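Side-chain contacts in Low density lipoprotein receptor adapter protein 1 (Rattus norvegicus, PDB 3SO6), which acts as a clathrin-associated adaptor whose phosphotyrosine-binding (PTB) domain recognises the NPXY motif of the LDL receptor tail, supporting its endocytosis in polarized cells such as hepatocytes: residues 90-94 against 95-99; 122-125 against 126-130; 78-81 against 82-85. All blocks are in the same frame, centred on the assembly; numbering follows the deposited sequence. Where two conformers were deposited one is given.

Interaction 1: residues 90-94 against 95-99; sequences IAQSQ and QNESL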
ATOM      1  N   ILE A  90       4.653  -0.969  -1.530  1.00 10.82           N
ATOM      2  CA  ILE A  90       6.028  -0.466  -1.319  1.00 10.56           C
ATOM      3  C   ILE A  90       5.941   1.047  -1.682  1.00 11.53           C
ATOM      4  O   ILE A  90       5.402   1.390  -2.774  1.00 11.76           O
ATOM      5  CB  ILE A  90       7.049  -1.198  -2.173  1.00 11.86           C
ATOM      6  CG1 ILE A  90       7.067  -2.696  -1.776  1.00 13.65           C
ATOM      7  CG2 ILE A  90       8.423  -0.615  -1.992  1.00 14.51           C
ATOM      8  CD1 ILE A  90       7.933  -3.602  -2.663  1.00 14.34           C
ATOM      9  N   ALA A  91       6.554   1.917  -0.860  1.00 12.43           N
ATOM     10  CA  ALA A  91       6.631   3.302  -1.225  1.00 12.76           C
ATOM     11  C   ALA A  91       7.921   3.876  -0.737  1.00 13.04           C
ATOM     12  O   ALA A  91       8.400   3.520   0.350  1.00 15.88           O
ATOM     13  CB  ALA A  91       5.480   4.070  -0.582  1.00 13.33           C
ATOM     14  N   GLN A  92       8.458   4.798  -1.528  1.00 14.21           N
ATOM     15  CA  GLN A  92       9.655   5.493  -1.128  1.00 16.09           C
ATOM     16  C   GLN A  92       9.222   6.502  -0.041  1.00 16.52           C
ATOM     17  O   GLN A  92       8.149   7.125  -0.104  1.00 18.40           O
ATOM     18  CB  GLN A  92      10.219   6.306  -2.328  1.00 16.37           C
ATOM     19  CG  GLN A  92      11.541   7.019  -2.030  1.00 18.33           C
ATOM     20  CD  GLN A  92      12.339   7.248  -3.306  1.00 22.79           C
ATOM     21  OE1 GLN A  92      11.823   7.795  -4.289  1.00 25.89           O
ATOM     22  NE2 GLN A  92      13.666   6.920  -3.259  1.00 24.47           N
ATOM     23  N   SER A  93      10.111   6.723   0.933  1.00 18.76           N
ATOM     24  CA  SER A  93       9.824   7.619   2.080  1.00 20.67           C
ATOM     25  C   SER A  93       9.713   9.057   1.543  1.00 23.25           C
ATOM     26  O   SER A  93      10.293   9.379   0.514  1.00 23.85           O
ATOM     27  CB  SER A  93      10.959   7.539   3.122  1.00 24.03           C
ATOM     28  OG  SER A  93      11.007   8.726   3.914  1.00 24.72           O
ATOM     29  N   GLN A  94       9.001   9.919   2.241  1.00 24.20           N
ATOM     30  CA  GLN A  94       8.859  11.342   1.786  1.00 28.58           C
ATOM     31  C   GLN A  94      10.089  12.149   2.132  1.00 30.65           C
ATOM     32  O   GLN A  94      10.401  13.178   1.488  1.00 32.22           O
ATOM     33  CB  GLN A  94       7.593  11.945   2.393  1.00 30.01           C
ATOM     34  CG  GLN A  94       7.181  13.353   1.958  1.00 35.13           C
ATOM     35  CD  GLN A  94       5.869  13.731   2.682  1.00 40.80           C
ATOM     36  OE1 GLN A  94       5.517  13.086   3.703  1.00 43.90           O
ATOM     37  NE2 GLN A  94       5.136  14.730   2.165  1.00 39.62           N
ATOM     38  N   GLN A  95      10.806  11.671   3.149  1.00 32.14           N
ATOM     39  CA  GLN A  95      11.853  12.469   3.728  1.00 34.00           C
ATOM     40  C   GLN A  95      13.256  12.067   3.284  1.00 33.76           C
ATOM     41  O   GLN A  95      14.200  12.839   3.459  1.00 35.82           O
ATOM     42  CB  GLN A  95      11.668  12.670   5.268  1.00 35.09           C
ATOM     43  CG  GLN A  95      11.438  11.424   6.135  1.00 37.72           C
ATOM     44  CD  GLN A  95      10.036  11.342   6.800  1.00 42.42           C
ATOM     45  OE1 GLN A  95       9.020  11.121   6.111  1.00 41.04           O
ATOM     46  NE2 GLN A  95       9.990  11.473   8.165  1.00 41.36           N
ATOM     47  N   ASN A  96      13.389  10.910   2.635  1.00 32.91           N
ATOM     48  CA  ASN A  96      14.683  10.429   2.147  1.00 32.03           C
ATOM     49  C   ASN A  96      14.450   9.322   1.135  1.00 30.54           C
ATOM     50  O   ASN A  96      13.292   9.082   0.761  1.00 30.69           O
ATOM     51  CB  ASN A  96      15.529   9.885   3.325  1.00 32.41           C
ATOM     52  CG  ASN A  96      14.760   8.850   4.100  1.00 31.82           C
ATOM     53  OD1 ASN A  96      14.388   7.802   3.542  1.00 34.80           O
ATOM     54  ND2 ASN A  96      14.381   9.184   5.351  1.00 36.05           N
ATOM     55  N   GLU A  97      15.513   8.663   0.666  1.00 28.97           N
ATOM     56  CA  GLU A  97      15.375   7.761  -0.499  1.00 27.49           C
ATOM     57  C   GLU A  97      15.025   6.310  -0.159  1.00 25.44           C
ATOM     58  O   GLU A  97      14.943   5.478  -1.066  1.00 24.54           O
ATOM     59  CB  GLU A  97      16.666   7.787  -1.360  1.00 29.55           C
ATOM     60  CG  GLU A  97      17.088   9.190  -1.995  1.00 35.52           C
ATOM     61  CD  GLU A  97      18.181   9.052  -3.072  1.00 43.72           C
ATOM     62  OE1 GLU A  97      19.085   8.169  -2.941  1.00 47.36           O
ATOM     63  OE2 GLU A  97      18.157   9.845  -4.050  1.00 48.11           O
ATOM     64  N   SER A  98      14.831   6.022   1.117  1.00 23.62           N
ATOM     65  CA  SER A  98      14.602   4.628   1.517  1.00 21.91           C
ATOM     66  C   SER A  98      13.210   4.157   1.065  1.00 20.76           C
ATOM     67  O   SER A  98      12.300   4.961   0.831  1.00 21.64           O
ATOM     68  CB  SER A  98      14.712   4.403   3.005  1.00 24.46           C
ATOM     69  OG  SER A  98      13.665   5.088   3.655  1.00 29.76           O
ATOM     70  N   LEU A  99      13.107   2.856   0.926  1.00 17.04           N
ATOM     71  CA  LEU A  99      11.919   2.193   0.361  1.00 14.94           C
ATOM     72  C   LEU A  99      11.319   1.353   1.458  1.00 15.59           C
ATOM     73  O   LEU A  99      12.031   0.549   2.081  1.00 17.04           O
ATOM     74  CB  LEU A  99      12.282   1.318  -0.792  1.00 16.16           C
ATOM     75  CG  LEU A  99      13.101   2.003  -1.914  1.00 15.54           C
ATOM     76  CD1 LEU A  99      13.496   0.997  -3.013  1.00 17.23           C
ATOM     77  CD2 LEU A  99      12.447   3.327  -2.443  1.00 18.86           C
TER
HETATM   78  O   HOH W   1       7.697   9.179   4.450  1.00 34.52           O

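Interaction 2: residues 122-125 against 126-130; sequences AFKV and AFEFW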
ATOM      1  N   ALA A 122      -6.097   3.021  -9.059  1.00  9.75           N
ATOM      2  CA  ALA A 122      -5.533   4.324  -8.747  1.00  9.75           C
ATOM      3  C   ALA A 122      -4.227   4.583  -9.508  1.00 10.31           C
ATOM      4  O   ALA A 122      -4.033   5.704 -10.017  1.00 10.60           O
ATOM      5  CB  ALA A 122      -5.262   4.406  -7.284  1.00 11.14           C
ATOM      6  N   PHE A 123      -3.351   3.564  -9.618  1.00 10.01           N
ATOM      7  CA  PHE A 123      -2.113   3.746 -10.387  1.00 10.19           C
ATOM      8  C   PHE A 123      -2.465   4.089 -11.817  1.00 10.64           C
ATOM      9  O   PHE A 123      -1.864   4.955 -12.440  1.00 11.48           O
ATOM     10  CB  PHE A 123      -1.340   2.447 -10.456  1.00 10.04           C
ATOM     11  CG  PHE A 123      -0.743   1.946  -9.156  1.00 10.58           C
ATOM     12  CD1 PHE A 123      -0.545   2.766  -8.031  1.00 10.56           C
ATOM     13  CD2 PHE A 123      -0.255   0.600  -9.102  1.00 10.40           C
ATOM     14  CE1 PHE A 123       0.085   2.250  -6.897  1.00  9.64           C
ATOM     15  CE2 PHE A 123       0.402   0.116  -8.002  1.00 10.52           C
ATOM     16  CZ  PHE A 123       0.539   0.935  -6.877  1.00 11.03           C
ATOM     17  N   LYS A 124      -3.413   3.376 -12.442  1.00 10.96           N
ATOM     18  CA  LYS A 124      -3.775   3.557 -13.847  1.00 11.42           C
ATOM     19  C   LYS A 124      -4.388   4.932 -14.097  1.00 10.32           C
ATOM     20  O   LYS A 124      -3.986   5.662 -15.013  1.00 11.64           O
ATOM     21  CB  LYS A 124      -4.747   2.452 -14.275  1.00 13.77           C
ATOM     22  CG  LYS A 124      -5.147   2.616 -15.769  1.00 15.88           C
ATOM     23  CD  LYS A 124      -6.099   1.434 -16.263  1.00 18.16           C
ATOM     24  CE  LYS A 124      -6.084   1.373 -17.810  1.00 26.00           C
ATOM     25  NZ  LYS A 124      -7.214   2.082 -18.337  1.00 35.79           N
ATOM     26  N   VAL A 125      -5.339   5.326 -13.252  1.00  9.98           N
ATOM     27  CA  VAL A 125      -5.990   6.613 -13.438  1.00 11.07           C
ATOM     28  C   VAL A 125      -4.966   7.726 -13.150  1.00 10.25           C
ATOM     29  O   VAL A 125      -4.940   8.719 -13.919  1.00 10.01           O
ATOM     30  CB  VAL A 125      -7.205   6.692 -12.511  1.00 11.16           C
ATOM     31  CG1 VAL A 125      -7.770   8.132 -12.544  1.00 13.30           C
ATOM     32  CG2 VAL A 125      -8.226   5.690 -12.968  1.00 14.53           C
ATOM     33  N   ALA A 126      -4.124   7.623 -12.154  1.00  9.92           N
ATOM     34  CA  ALA A 126      -3.075   8.652 -11.935  1.00  9.34           C
ATOM     35  C   ALA A 126      -2.177   8.785 -13.139  1.00  9.73           C
ATOM     36  O   ALA A 126      -1.823   9.890 -13.519  1.00 12.08           O
ATOM     37  CB  ALA A 126      -2.291   8.337 -10.659  1.00 11.44           C
ATOM     38  N   PHE A 127      -1.804   7.658 -13.718  1.00 10.50           N
ATOM     39  CA  PHE A 127      -0.977   7.709 -14.929  1.00 10.83           C
ATOM     40  C   PHE A 127      -1.660   8.458 -16.081  1.00 10.88           C
ATOM     41  O   PHE A 127      -1.033   9.238 -16.778  1.00 11.76           O
ATOM     42  CB  PHE A 127      -0.566   6.288 -15.343  1.00 12.91           C
ATOM     43  CG  PHE A 127       0.351   6.286 -16.537  1.00 13.84           C
ATOM     44  CD1 PHE A 127       1.649   6.807 -16.435  1.00 18.07           C
ATOM     45  CD2 PHE A 127      -0.093   5.862 -17.745  1.00 20.23           C
ATOM     46  CE1 PHE A 127       2.514   6.739 -17.516  1.00 21.34           C
ATOM     47  CE2 PHE A 127       0.795   5.917 -18.892  1.00 24.40           C
ATOM     48  CZ  PHE A 127       2.081   6.386 -18.719  1.00 22.33           C
ATOM     49  N   GLU A 128      -2.962   8.192 -16.282  1.00 10.58           N
ATOM     50  CA  GLU A 128      -3.662   8.922 -17.281  1.00  9.76           C
ATOM     51  C   GLU A 128      -3.778  10.418 -16.979  1.00  9.86           C
ATOM     52  O   GLU A 128      -3.683  11.208 -17.942  1.00 11.56           O
ATOM     53  CB  GLU A 128      -5.047   8.282 -17.508  1.00 11.09           C
ATOM     54  CG  GLU A 128      -4.887   6.906 -18.108  1.00 13.64           C
ATOM     55  CD  GLU A 128      -6.184   6.167 -18.294  1.00 16.82           C
ATOM     56  OE1 GLU A 128      -7.216   6.864 -18.598  1.00 20.36           O
ATOM     57  OE2 GLU A 128      -6.166   4.918 -18.248  1.00 23.05           O
ATOM     58  N   PHE A 129      -3.985  10.819 -15.718  1.00  9.41           N
ATOM     59  CA  PHE A 129      -3.897  12.259 -15.439  1.00 10.06           C
ATOM     60  C   PHE A 129      -2.507  12.811 -15.780  1.00 10.85           C
ATOM     61  O   PHE A 129      -2.345  13.898 -16.365  1.00 10.87           O
ATOM     62  CB  PHE A 129      -4.178  12.496 -13.954  1.00 10.95           C
ATOM     63  CG  PHE A 129      -5.634  12.620 -13.582  1.00 10.84           C
ATOM     64  CD1 PHE A 129      -6.253  13.856 -13.657  1.00 14.39           C
ATOM     65  CD2 PHE A 129      -6.336  11.561 -13.048  1.00 13.20           C
ATOM     66  CE1 PHE A 129      -7.595  14.004 -13.335  1.00 17.09           C
ATOM     67  CE2 PHE A 129      -7.655  11.713 -12.642  1.00 15.37           C
ATOM     68  CZ  PHE A 129      -8.289  12.921 -12.831  1.00 17.10           C
ATOM     69  N   TRP A 130      -1.499  12.032 -15.444  1.00 10.89           N
ATOM     70  CA  TRP A 130      -0.121  12.506 -15.600  1.00 11.78           C
ATOM     71  C   TRP A 130       0.197  12.772 -17.085  1.00 11.20           C
ATOM     72  O   TRP A 130       0.846  13.761 -17.430  1.00 12.00           O
ATOM     73  CB  TRP A 130       0.836  11.488 -14.936  1.00 13.78           C
ATOM     74  CG  TRP A 130       2.281  11.767 -15.137  1.00 13.66           C
ATOM     75  CD1 TRP A 130       3.094  12.494 -14.282  1.00 14.62           C
ATOM     76  CD2 TRP A 130       3.133  11.226 -16.177  1.00 12.69           C
ATOM     77  NE1 TRP A 130       4.383  12.534 -14.819  1.00 15.88           N
ATOM     78  CE2 TRP A 130       4.447  11.735 -15.935  1.00 12.70           C
ATOM     79  CE3 TRP A 130       2.912  10.434 -17.317  1.00 14.30           C
ATOM     80  CZ2 TRP A 130       5.544  11.447 -16.793  1.00 15.09           C
ATOM     81  CZ3 TRP A 130       3.979  10.105 -18.135  1.00 14.59           C
ATOM     82  CH2 TRP A 130       5.303  10.643 -17.890  1.00 15.17           C
TER

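Interaction 3: residues 78-81 against 82-85; sequences TADK and MHDK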
ATOM      1  N   THR A  78       0.523  -5.430  -3.665  1.00  8.79           N
ATOM      2  CA  THR A  78       0.360  -6.890  -3.709  1.00  9.09           C
ATOM      3  C   THR A  78      -0.751  -7.407  -2.801  1.00  8.06           C
ATOM      4  O   THR A  78      -0.884  -6.912  -1.689  1.00  9.60           O
ATOM      5  CB  THR A  78       1.716  -7.574  -3.339  1.00 10.40           C
ATOM      6  OG1 THR A  78       1.590  -8.983  -3.379  1.00 13.28           O
ATOM      7  CG2 THR A  78       2.204  -7.213  -1.899  1.00 13.80           C
ATOM      8  N   ALA A  79      -1.474  -8.418  -3.280  1.00 10.10           N
ATOM      9  CA  ALA A  79      -2.184  -9.306  -2.428  1.00 10.61           C
ATOM     10  C   ALA A  79      -1.224 -10.515  -2.307  1.00 10.62           C
ATOM     11  O   ALA A  79      -0.981 -11.218  -3.315  1.00 12.88           O
ATOM     12  CB  ALA A  79      -3.501  -9.688  -3.039  1.00 11.57           C
ATOM     13  N   ASP A  80      -0.637 -10.722  -1.138  1.00 11.67           N
ATOM     14  CA  ASP A  80       0.486 -11.722  -1.013  1.00 12.59           C
ATOM     15  C   ASP A  80       0.038 -13.154  -1.314  1.00 12.67           C
ATOM     16  O   ASP A  80      -1.100 -13.536  -1.022  1.00 13.40           O
ATOM     17  CB  ASP A  80       1.056 -11.599   0.428  1.00 11.92           C
ATOM     18  CG  ASP A  80       2.368 -12.297   0.580  1.00 13.25           C
ATOM     19  OD1 ASP A  80       3.328 -11.893  -0.076  1.00 13.88           O
ATOM     20  OD2 ASP A  80       2.453 -13.260   1.378  1.00 14.08           O
ATOM     21  N   LYS A  81       0.933 -13.936  -1.937  1.00 12.55           N
ATOM     22  CA  LYS A  81       0.592 -15.350  -2.224  1.00 13.93           C
ATOM     23  C   LYS A  81       0.569 -16.207  -0.976  1.00 15.11           C
ATOM     24  O   LYS A  81      -0.413 -16.917  -0.721  1.00 16.66           O
ATOM     25  CB  LYS A  81       1.635 -15.929  -3.174  1.00 15.95           C
ATOM     26  CG  LYS A  81       1.335 -17.372  -3.618  1.00 18.41           C
ATOM     27  CD  LYS A  81       2.467 -17.889  -4.527  1.00 23.47           C
ATOM     28  CE  LYS A  81       2.273 -19.378  -4.800  1.00 28.98           C
ATOM     29  NZ  LYS A  81       3.479 -19.918  -5.553  1.00 35.06           N
ATOM     30  N   MET A  82       1.660 -16.222  -0.205  0.50 14.29           N
ATOM     31  CA  MET A  82       1.728 -17.096   0.961  0.50 14.68           C
ATOM     32  C   MET A  82       0.736 -16.638   2.029  0.50 13.33           C
ATOM     33  O   MET A  82      -0.029 -17.447   2.581  0.50 13.50           O
ATOM     34  CB  MET A  82       3.152 -17.087   1.527  0.50 16.99           C
ATOM     35  CG  MET A  82       3.265 -17.752   2.882  0.50 18.44           C
ATOM     36  SD  MET A  82       4.908 -18.331   3.248  0.50 27.22           S
ATOM     37  CE  MET A  82       4.904 -19.703   2.127  0.50 21.17           C
ATOM     38  N   HIS A  83       0.783 -15.362   2.377  1.00 12.56           N
ATOM     39  CA  HIS A  83      -0.029 -14.826   3.502  1.00 11.61           C
ATOM     40  C   HIS A  83      -1.197 -14.138   2.820  1.00 11.76           C
ATOM     41  O   HIS A  83      -1.179 -12.911   2.586  1.00 11.48           O
ATOM     42  CB  HIS A  83       0.812 -13.867   4.338  1.00 12.82           C
ATOM     43  CG  HIS A  83       1.931 -14.553   5.040  1.00 14.01           C
ATOM     44  ND1 HIS A  83       1.725 -15.339   6.174  1.00 18.91           N
ATOM     45  CD2 HIS A  83       3.268 -14.598   4.785  1.00 18.32           C
ATOM     46  CE1 HIS A  83       2.891 -15.839   6.573  1.00 19.31           C
ATOM     47  NE2 HIS A  83       3.825 -15.458   5.714  1.00 19.23           N
ATOM     48  N   ASP A  84      -2.159 -14.943   2.367  1.00 12.77           N
ATOM     49  CA  ASP A  84      -3.144 -14.462   1.385  1.00 13.38           C
ATOM     50  C   ASP A  84      -4.210 -13.532   1.936  1.00 11.97           C
ATOM     51  O   ASP A  84      -4.990 -12.963   1.137  1.00 13.23           O
ATOM     52  CB  ASP A  84      -3.700 -15.599   0.561  1.00 15.64           C
ATOM     53  CG  ASP A  84      -4.637 -16.524   1.349  1.00 20.48           C
ATOM     54  OD1 ASP A  84      -4.926 -16.299   2.547  1.00 22.17           O
ATOM     55  OD2 ASP A  84      -5.130 -17.465   0.730  1.00 21.80           O
ATOM     56  N   LYS A  85      -4.211 -13.277   3.260  1.00 12.02           N
ATOM     57  CA  LYS A  85      -5.095 -12.195   3.780  1.00 11.38           C
ATOM     58  C   LYS A  85      -4.359 -10.876   3.817  1.00  9.85           C
ATOM     59  O   LYS A  85      -4.929  -9.873   4.314  1.00 10.84           O
ATOM     60  CB  LYS A  85      -5.622 -12.520   5.177  1.00 13.27           C
ATOM     61  CG  LYS A  85      -6.482 -13.778   5.159  1.00 14.87           C
ATOM     62  CD  LYS A  85      -6.784 -14.256   6.611  1.00 17.88           C
ATOM     63  CE  LYS A  85      -7.378 -15.655   6.684  1.00 19.14           C
ATOM     64  NZ  LYS A  85      -7.652 -15.956   8.141  1.00 20.70           N
TER
HETATM   65  O   HOH W   2      -3.783 -12.574  -1.401  1.00 16.56           O
HETATM   66  O   HOH W   3       4.195 -14.805  -1.028  1.00 17.63           O

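Interaction 1: residues 90-94 against 95-99
S93 OG is gripped by two main-chain amides of the turn that follows it. Q95 N donates to S93 OG over 3.0 Å, closing an ST turn, and N96 N adds a weak, bent bond to the same oxygen. With OG anti to S93 N (chi1 156°), beside the carbonyl carbon, the hydroxyl faces both amides. S93 N gives a 2.8 Å bond to S98 O. Within the turn, N96 OD1 takes both S98 OG, at 2.8 Å, and S98 N, at 3.0 Å, each in the plane of its carbonyl; the second bond makes an Asx turn. Q92 reaches over with an extended chain, and its NE2 meets E97 O at 2.9 Å. The bond is nearly straight, yet NE2 comes from above the E97 carbonyl plane, whereas E97 O lies in the amide plane of Q92. L99 CD2 lies 3.7 Å from Q92 CB, in an antiparallel non-hydrogen-bonded pair. Q92 OE1 binds a polar side chain of the bound receptor peptide, and aromatic packing from that peptide reaches both Q92 and L99. The Q92 amide thus has a partner at each end: its N-H half is tied to the turn, which probably keeps its carbonyl half turned to the ligand.

Interaction 2: residues 122-125 against 126-130
The C-terminal helix of a PTB domain, here 109-131, flanks the groove that receives the peptide, and A122 to W130 form one of its later stretches. Regular i to i+4 bonds run along it, such as F129 N to V125 O at 2.9 Å. One turn apart, K124 and E128 form a salt bridge, K124 NZ lying 3.0 Å from E128 OE2. The lysine extends opposite its backbone N and bends only at its last torsion (chi4 -97°), which brings the ammonium nearly onto the C-O axis of the carboxylate. On another flank V125 and F129 run side by side. V125 CG1 touches F129 CE2 at 3.6 Å, while V125 O sits at the edge of the ring, 3.3 Å from F129 CD2. L134 touches F129 as well, and P52 meets V125. An alanine at F129 lacks the ring and is likely to open a gap beside V125 CG1 and weaken the fit of L134 against the helix. F123, A126, F127 and W130 pack on the bound peptide, with W130 NE1 bonded to its backbone. The chemistry therefore differs round the helix: charges pair on an exposed flank, and mostly apolar residues meet the ligand.

Interaction 3: residues 78-81 against 82-85
D80 and H83 meet side by side, pointing the same way, with the carboxylate and imidazole planes only 14° apart. The one direct hydrogen bond uses D80 OD2, which accepts from H83 N at 2.9 Å; the amide arrives on the anti side and somewhat out of the carboxylate plane. The first torsion explains the reach, since D80 CG stands opposite its own backbone N (chi1 -167°) and the carboxylate reaches toward the H83 amide. The same oxygen lies 3.4 Å from H83 CB and close to the edge of the imidazole ring. H83 CG lies anti to its carbonyl carbon, beside the backbone N (chi1 -66°), and its side chain touches V29 and V33 of helix 22-38; V29 also touches D80. In the conformer described here, M82 CG lies above one face of the H83 ring, toward its rim, although a second deposited conformer of M82 makes this less certain. The other carboxylate oxygen, D80 OD1, receives a weak bond from a water that also accepts from M82 N at 3.0 Å. Further along the loop, D84 CA makes a C-H...O contact of 3.3 Å with D80 O, and a second water donates to both D80 O and D84 O. An aspartate oxygen taking the amide three residues on closes the turn of the beta hairpin between strands 74-79 and 86-92, just beyond T78 and A79, which pair with the peptide in antiparallel fashion, as in PTB domains generally.

From the N terminus, interaction 3 comes first, closing the loop between strand 74-79, the edge strand that pairs with the receptor peptide, and strand 86-92. The chain runs along 86-92 to interaction 1, which closes the next loop and sends it back as strand 99-105. These two turns therefore lie at the two ends of strand 86-92, next to the edge strand, their centres 23 Å apart. Interaction 2 follows on helix 109-131 and closes no loop, spanning successive turns of one helix. The three lie in series, neither nested nor crossed and without touching. Together they sample two hairpin turns of the sheet and the C-terminal helix, and residues of each reach the bound peptide.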